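Local coordinates for protein type C neurotoxin (PDB 3PME) that probably binds gangliosides and the neuronal membrane through its receptor-binding region, so directing a botulinum C/D mosaic toxin to nerve cells, at residues Lys6-Gln11 / Tyr23-Arg28; Leu56-Leu61 / Leu175-Val180. All coordinates share one frame; numbering follows the deposited sequence.

Contact 1: residues Lys6-Gln11 / Tyr23-Arg28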
# COMPACT_ATOMS: atom_id res chain seq x y z
N LYS A 6 4.36 -1.16 25.18
CA LYS A 6 5.27 -0.58 24.19
C LYS A 6 6.51 -0.03 24.89
O LYS A 6 6.40 0.86 25.74
CB LYS A 6 4.55 0.52 23.41
CG LYS A 6 5.18 0.86 22.07
CD LYS A 6 4.14 1.44 21.10
CE LYS A 6 3.40 2.60 21.71
NZ LYS A 6 2.50 3.27 20.72
N ILE A 7 7.69 -0.55 24.55
CA ILE A 7 8.93 -0.06 25.16
C ILE A 7 9.76 0.78 24.18
O ILE A 7 10.78 1.34 24.54
CB ILE A 7 9.77 -1.19 25.80
CG1 ILE A 7 10.18 -2.24 24.77
CG2 ILE A 7 9.00 -1.84 26.95
CD1 ILE A 7 11.40 -1.85 23.97
N LEU A 8 9.30 0.85 22.93
CA LEU A 8 9.91 1.73 21.94
C LEU A 8 8.86 2.05 20.90
O LEU A 8 8.17 1.15 20.42
CB LEU A 8 11.13 1.08 21.29
CG LEU A 8 11.79 1.92 20.18
CD1 LEU A 8 12.42 3.17 20.77
CD2 LEU A 8 12.84 1.11 19.44
N SER A 9 8.70 3.32 20.57
CA SER A 9 7.75 3.73 19.56
C SER A 9 8.31 4.93 18.81
O SER A 9 8.29 6.06 19.33
CB SER A 9 6.39 4.06 20.20
OG SER A 9 5.39 4.24 19.22
N LEU A 10 8.82 4.70 17.60
CA LEU A 10 9.39 5.79 16.83
C LEU A 10 8.27 6.53 16.12
O LEU A 10 7.58 5.99 15.26
CB LEU A 10 10.42 5.28 15.81
CG LEU A 10 11.61 4.52 16.38
CD1 LEU A 10 12.52 4.08 15.23
CD2 LEU A 10 12.39 5.37 17.39
N GLN A 11 8.07 7.78 16.52
CA GLN A 11 7.02 8.59 15.94
C GLN A 11 7.53 9.99 15.67
O GLN A 11 8.48 10.45 16.30
CB GLN A 11 5.80 8.64 16.86
CG GLN A 11 5.13 7.28 17.05
CD GLN A 11 3.82 7.38 17.80
OE1 GLN A 11 2.89 6.63 17.54
NE2 GLN A 11 3.75 8.32 18.74
N TYR A 23 9.85 5.87 27.52
CA TYR A 23 11.16 5.43 27.98
C TYR A 23 12.30 6.25 27.39
O TYR A 23 13.46 5.99 27.67
CB TYR A 23 11.37 3.94 27.69
CG TYR A 23 10.39 3.04 28.39
CD1 TYR A 23 10.63 2.60 29.69
CD2 TYR A 23 9.21 2.64 27.77
CE1 TYR A 23 9.73 1.78 30.34
CE2 TYR A 23 8.31 1.82 28.41
CZ TYR A 23 8.57 1.40 29.70
OH TYR A 23 7.66 0.58 30.34
N ASN A 24 11.95 7.25 26.58
CA ASN A 24 12.91 8.24 26.09
C ASN A 24 14.21 7.69 25.51
O ASN A 24 15.30 8.15 25.85
CB ASN A 24 13.23 9.25 27.20
CG ASN A 24 12.05 10.15 27.52
OD1 ASN A 24 11.42 10.02 28.56
ND2 ASN A 24 11.74 11.07 26.60
N ALA A 25 14.12 6.72 24.61
CA ALA A 25 15.32 6.22 23.95
C ALA A 25 15.98 7.37 23.20
O ALA A 25 15.30 8.29 22.74
CB ALA A 25 14.98 5.09 22.99
N GLU A 26 17.30 7.31 23.06
CA GLU A 26 18.00 8.25 22.20
C GLU A 26 17.82 7.85 20.75
O GLU A 26 18.04 6.70 20.39
CB GLU A 26 19.49 8.31 22.54
CG GLU A 26 20.28 9.14 21.56
CD GLU A 26 21.78 9.01 21.73
OE1 GLU A 26 22.22 8.27 22.64
OE2 GLU A 26 22.52 9.63 20.94
N VAL A 27 17.42 8.80 19.91
CA VAL A 27 17.25 8.56 18.49
C VAL A 27 18.11 9.55 17.72
O VAL A 27 17.81 10.74 17.69
CB VAL A 27 15.78 8.71 18.07
CG1 VAL A 27 15.61 8.48 16.57
CG2 VAL A 27 14.89 7.76 18.87
N ARG A 28 19.19 9.06 17.13
CA ARG A 28 20.09 9.94 16.40
C ARG A 28 20.08 9.60 14.92
O ARG A 28 20.20 8.44 14.54
CB ARG A 28 21.52 9.84 16.93
CG ARG A 28 22.49 10.78 16.23
CD ARG A 28 23.87 10.75 16.86
NE ARG A 28 24.63 9.56 16.47
CZ ARG A 28 24.83 8.51 17.25
NH1 ARG A 28 24.33 8.48 18.48
NH2 ARG A 28 25.54 7.47 16.81

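Contact 2: residues Leu56-Leu61 / Leu175-Val180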
# COMPACT_ATOMS: atom_id res chain seq x y z
N LEU A 56 18.45 2.43 23.40
CA LEU A 56 17.48 2.27 24.47
C LEU A 56 18.16 2.46 25.81
O LEU A 56 19.36 2.24 25.94
CB LEU A 56 16.88 0.86 24.43
CG LEU A 56 15.78 0.52 23.42
CD1 LEU A 56 16.15 0.96 22.02
CD2 LEU A 56 15.50 -0.99 23.48
N ASN A 57 17.38 2.89 26.79
CA ASN A 57 17.80 2.84 28.18
C ASN A 57 18.02 1.37 28.48
O ASN A 57 17.08 0.57 28.42
CB ASN A 57 16.70 3.42 29.07
CG ASN A 57 17.07 3.41 30.54
OD1 ASN A 57 17.76 2.51 31.02
ND2 ASN A 57 16.61 4.42 31.27
N ASN A 58 19.26 1.02 28.78
CA ASN A 58 19.62 -0.38 28.96
C ASN A 58 18.76 -1.10 29.98
O ASN A 58 18.56 -2.31 29.90
CB ASN A 58 21.09 -0.52 29.35
CG ASN A 58 21.61 -1.92 29.12
OD1 ASN A 58 21.43 -2.49 28.04
ND2 ASN A 58 22.27 -2.49 30.12
N ASN A 59 18.24 -0.36 30.95
CA ASN A 59 17.47 -0.96 32.03
C ASN A 59 16.18 -1.60 31.55
O ASN A 59 15.62 -2.47 32.21
CB ASN A 59 17.19 0.05 33.15
CG ASN A 59 18.46 0.51 33.84
OD1 ASN A 59 18.85 1.68 33.74
ND2 ASN A 59 19.13 -0.40 34.52
N ILE A 60 15.71 -1.17 30.38
CA ILE A 60 14.55 -1.79 29.75
C ILE A 60 14.77 -3.28 29.50
O ILE A 60 13.83 -4.07 29.56
CB ILE A 60 14.21 -1.11 28.40
CG1 ILE A 60 13.59 0.26 28.63
CG2 ILE A 60 13.25 -1.97 27.59
CD1 ILE A 60 13.32 1.01 27.35
N LEU A 61 16.01 -3.67 29.21
CA LEU A 61 16.31 -5.07 28.91
C LEU A 61 16.18 -5.96 30.13
O LEU A 61 16.06 -7.18 30.00
CB LEU A 61 17.70 -5.21 28.29
CG LEU A 61 17.82 -4.59 26.90
CD1 LEU A 61 19.18 -4.90 26.31
CD2 LEU A 61 16.71 -5.08 25.99
N LEU A 175 20.98 -9.64 24.08
CA LEU A 175 20.37 -8.50 23.40
C LEU A 175 21.24 -7.28 23.60
O LEU A 175 21.91 -7.14 24.62
CB LEU A 175 18.98 -8.19 23.95
CG LEU A 175 17.94 -9.29 23.75
CD1 LEU A 175 16.67 -8.96 24.52
CD2 LEU A 175 17.66 -9.52 22.26
N ASP A 176 21.22 -6.40 22.62
CA ASP A 176 21.94 -5.14 22.72
C ASP A 176 20.97 -3.96 22.76
O ASP A 176 19.87 -4.01 22.19
CB ASP A 176 22.89 -4.98 21.54
CG ASP A 176 23.96 -3.95 21.81
OD1 ASP A 176 24.87 -4.24 22.62
OD2 ASP A 176 23.89 -2.85 21.24
N LYS A 177 21.39 -2.89 23.43
CA LYS A 177 20.54 -1.71 23.59
C LYS A 177 20.52 -0.82 22.35
O LYS A 177 19.69 0.08 22.25
CB LYS A 177 21.00 -0.88 24.79
CG LYS A 177 22.31 -0.15 24.55
CD LYS A 177 22.91 0.33 25.85
CE LYS A 177 24.14 1.19 25.60
NZ LYS A 177 23.80 2.42 24.85
N THR A 178 21.41 -1.07 21.40
CA THR A 178 21.50 -0.25 20.19
C THR A 178 20.83 -0.93 19.00
O THR A 178 21.02 -2.13 18.76
CB THR A 178 22.96 0.06 19.84
OG1 THR A 178 23.58 0.73 20.94
CG2 THR A 178 23.03 0.95 18.60
N ILE A 179 20.04 -0.16 18.25
CA ILE A 179 19.41 -0.63 17.02
C ILE A 179 19.82 0.33 15.94
O ILE A 179 19.62 1.54 16.07
CB ILE A 179 17.88 -0.62 17.13
CG1 ILE A 179 17.43 -1.46 18.32
CG2 ILE A 179 17.25 -1.18 15.87
CD1 ILE A 179 15.96 -1.29 18.65
N VAL A 180 20.40 -0.19 14.86
CA VAL A 180 20.80 0.66 13.74
C VAL A 180 19.97 0.38 12.50
O VAL A 180 20.00 -0.74 11.97
CB VAL A 180 22.29 0.45 13.40
CG1 VAL A 180 22.69 1.30 12.19
CG2 VAL A 180 23.17 0.75 14.61
O HOH W 1 21.51 4.04 26.20

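Contact 1: residues Lys6-Gln11 / Tyr23-Arg28
At the edge of the Tyr-23 ring, close to its plane, sits the carbonyl oxygen of Lys-6, with Lys-6 O 3.4 Å from Tyr-23 CE2. Ile-7 CA approaches the same ring obliquely, 3.8 Å from Tyr-23 CD2, and Ile-7 CG2 meets CE2 of Tyr-23 at 4.0 Å. The second flat group, the Arg-28 guanidinium, receives Glu-26 OE2 at its edge and in plane, in a salt bridge along one strand whose hydrogen bond is weak. CG of Tyr-23 stands anti to its carbonyl carbon (chi1 -62°), which lays the ring alongside the corner at Ile-7. There Ile-7 and Leu-8 both face Ile-200, a classic beta bulge in strand 6-13. Further on, apolar tips touch one to one: Leu-8 CD1 lies 3.9 Å from Ala-25 CB, and Leu-10 and Val-27 cross obliquely, with Leu-10 CD2 3.8 Å from Val-27 CG2. Leu-8 reaches Ala-25 because its CG is anti to the backbone N (chi1 177°). The two segments run in nearly the same direction, 22° apart, but lie in different sheets of the concanavalin-like N-terminal half. Asp-19 ties them together from outside, accepting from the backbone N of both Ser-9 and Ala-25. With no hydrogen bond directly between the segments, the contact rests on van der Waals packing of methyl groups and the Tyr-23 ring, while backbone polar groups bond to neighbouring strands and loops.

Contact 2: residues Leu56-Leu61 / Leu175-Val180
Lys-177 leaves the backbone with CG in the crowded position between N and the carbonyl carbon (chi1 72°). Its CB touches Asn-58 OD1 at 3.7 Å and packs equally near the carbonyl oxygen of Leu-56. CG stays beside that oxygen, and CD stays near it and also near the Asn-58 amide, whose side chain crosses the lysine at about a right angle. A bend at the last torsion (chi4 63°) then brings NZ to a water, with Lys-177 NZ 3.1 Å from the water oxygen; the same water donates to Leu-56 O. NZ also makes a weak hydrogen bond to Asn-55 OD1. The backbones join directly where Leu-56 N donates to Lys-177 O over 2.9 Å, nearly straight at 167° and in the carbonyl plane. This bond lies just beyond the paired parts of strands 51-55 and 178-181, neighbours in a three-stranded antiparallel sheet of the concanavalin-like N-terminal half. An Asx turn shapes each segment: Asn-57 OD1 takes the N-H of Asn-59 on a lone pair, whereas Asp-176 OD2 is approached by Thr-178 N from above the carboxylate plane. The rest of the contact is apolar. Leu-56 CD1 meets Ile-179 CD1 at 4.1 Å, the two side chains crossing obliquely. Leu-61, with CG anti to its carbonyl carbon, places CD1 4.1 Å from Leu-175 CB and CD2 at the same separation from CD1 of Leu-175. Trp-100, on strand 100-105, touches both Leu-175 and Ile-179.

Overall arrangement
Both contacts lie in the concanavalin-like N-terminal half, on the same side of the chain's centre, with their centres about 10 Å apart. Along the chain they come in series, contact 1 closing before contact 2 opens. They share the three-stranded antiparallel sheet: strand 26-30 forms one outer strand, 178-181 the other, and 51-55 runs between them into the loop of contact 2. Contact 1 also brings in strand 6-13 of the large nine-stranded sheet. The two contacts meet where Ile-60 CD1 packs 3.5 Å from Tyr-23 CB and Leu-8 reaches Ile-179, so apolar packing continues from the large sheet to the small one.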